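Local coordinates for inositol 2-dehydrogenase (Sinorhizobium meliloti, PDB 4HKT) that catalyses the NAD(+)-dependent oxidation of myo-inositol to scyllo-inosose (2-keto-myo-inositol), the first step of myo-inositol breakdown, at the interface of chains A and B. Residues are numbered along the deposited sequence; one frame, centred on the assembly and turned at random. Chains: chain A/B, Inositol 2-dehydrogenase.

The interface of chains A and B. Residues chain A 199, 229, 231-232; chain B 145-146, 243-244.
The end of strand 223-229 and the extended residues after it in chain A, with A:Ser229 and A:Arg231, face the start of strand 144-152 and the end of strand 237-244 in chain B, with B:Glu145 and B:His243. This is a polar patch of a two-fold symmetric interface between two copies of the dehydrogenase, so a twin exists with the chains exchanged. The assembly holds four copies; the structure alone does not show that this pairing is the biological one.

A:Arg231 and B:Glu145 form an end-on, two-pronged salt bridge. NH2 of A:Arg231 lies 2.5 Å from OE1 of B:Glu145, and NH1 of A:Arg231 donates to OE2 of B:Glu145 at 3.2 Å. The two flat groups are nearly coplanar, 21° apart. OE2 takes its hydrogen bond on the syn lone pair; OE1 is also met on its syn side, slightly out of the carboxylate plane. A bend at chi3 (48°) and another at chi2 turn NH1 and NH2 toward the carboxylate of the extended glutamate. CG1 of A:Ile199 lies over one guanidinium face, toward its rim. A lysine in place of A:Arg231 would probably leave one carboxylate oxygen of B:Glu145 without its arginine N-H and lose the flat two-point pairing.

B:His243 brings the edge of its ring to chain A. Its NE2 is 3.1 Å from the hydroxyl OG of A:Ser229, in a hydrogen bond of undecided direction. The same nitrogen makes a weak bond to the carbonyl O of A:Arg231, in the ring plane. CB of A:Ala232 packs against CE1 of B:His243 from one side of the ring plane, 3.8 Å away. With OG anti to the backbone N (chi1 170°), the serine hydroxyl points at B:His243 and also accepts a hydrogen bond from the backbone N-H of A:Arg231. Water 1 links the serine hydroxyl to the glutamate carboxylate: it lies 2.9 Å from OG of A:Ser229 and 2.8 Å from OE1 of B:Glu145.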
loop_
_atom_site.group_PDB
_atom_site.type_symbol
_atom_site.label_atom_id
_atom_site.label_comp_id
_atom_site.label_asym_id
_atom_site.label_seq_id
_atom_site.Cartn_x
_atom_site.Cartn_y
_atom_site.Cartn_z
ATOM N N ILE A 199 11.975 -26.251 8.994
ATOM C CA ILE A 199 12.681 -25.153 9.615
ATOM C C ILE A 199 13.800 -25.695 10.509
ATOM O O ILE A 199 14.937 -25.212 10.445
ATOM C CB ILE A 199 11.720 -24.266 10.412
ATOM C CG1 ILE A 199 10.791 -23.547 9.433
ATOM C CG2 ILE A 199 12.465 -23.260 11.267
ATOM C CD1 ILE A 199 9.572 -22.932 10.082
ATOM N N SER A 229 3.517 -21.148 9.861
ATOM C CA SER A 229 4.943 -21.414 9.826
ATOM C C SER A 229 5.515 -20.966 11.180
ATOM O O SER A 229 5.222 -19.885 11.622
ATOM C CB SER A 229 5.623 -20.603 8.741
ATOM O OG SER A 229 7.045 -20.684 8.862
ATOM N N ARG A 231 8.498 -19.882 11.694
ATOM C CA ARG A 231 9.630 -18.937 11.540
ATOM C C ARG A 231 9.473 -18.051 10.316
ATOM O O ARG A 231 9.377 -18.537 9.160
ATOM C CB ARG A 231 11.011 -19.670 11.454
ATOM C CG ARG A 231 12.247 -18.719 11.310
ATOM C CD ARG A 231 13.261 -19.133 10.217
ATOM N NE ARG A 231 12.431 -19.378 9.139
ATOM C CZ ARG A 231 12.353 -20.400 8.321
ATOM N NH1 ARG A 231 13.292 -21.331 8.123
ATOM N NH2 ARG A 231 11.287 -20.335 7.574
ATOM N N ALA A 232 9.515 -16.754 10.573
ATOM C CA ALA A 232 9.558 -15.738 9.525
ATOM C C ALA A 232 10.537 -14.609 9.883
ATOM O O ALA A 232 10.362 -13.933 10.879
ATOM C CB ALA A 232 8.163 -15.178 9.263
ATOM N N GLU B 145 9.465 -22.837 1.181
ATOM C CA GLU B 145 8.760 -23.655 2.174
ATOM C C GLU B 145 7.211 -23.777 1.891
ATOM O O GLU B 145 6.663 -24.869 1.823
ATOM C CB GLU B 145 9.017 -23.063 3.561
ATOM C CG GLU B 145 10.468 -23.295 3.995
ATOM C CD GLU B 145 10.904 -22.621 5.286
ATOM O OE1 GLU B 145 10.128 -21.902 6.009
ATOM O OE2 GLU B 145 12.131 -22.809 5.544
HETATM N N MSE B 146 6.516 -22.648 1.752
HETATM C CA MSE B 146 5.039 -22.673 1.706
HETATM C C MSE B 146 4.577 -21.657 0.685
HETATM O O MSE B 146 4.992 -20.513 0.725
HETATM C CB MSE B 146 4.477 -22.339 3.088
HETATM C CG MSE B 146 5.020 -23.325 4.128
HETATM SE SE MSE B 146 4.215 -23.045 5.878
HETATM C CE MSE B 146 2.516 -23.872 5.349
ATOM N N HIS B 243 6.627 -18.233 0.850
ATOM C CA HIS B 243 7.344 -18.098 2.103
ATOM C C HIS B 243 8.510 -19.063 2.021
ATOM O O HIS B 243 8.319 -20.206 1.649
ATOM C CB HIS B 243 6.445 -18.430 3.272
ATOM C CG HIS B 243 7.131 -18.405 4.603
ATOM N ND1 HIS B 243 7.655 -17.256 5.152
ATOM C CD2 HIS B 243 7.362 -19.390 5.502
ATOM C CE1 HIS B 243 8.193 -17.536 6.319
ATOM N NE2 HIS B 243 8.008 -18.819 6.568
ATOM N N GLY B 244 9.703 -18.560 2.336
ATOM C CA GLY B 244 10.954 -19.333 2.321
ATOM C C GLY B 244 11.747 -19.140 3.599
ATOM O O GLY B 244 11.311 -18.397 4.507
HETATM O O HOH W 1 7.615 -22.807 6.908
#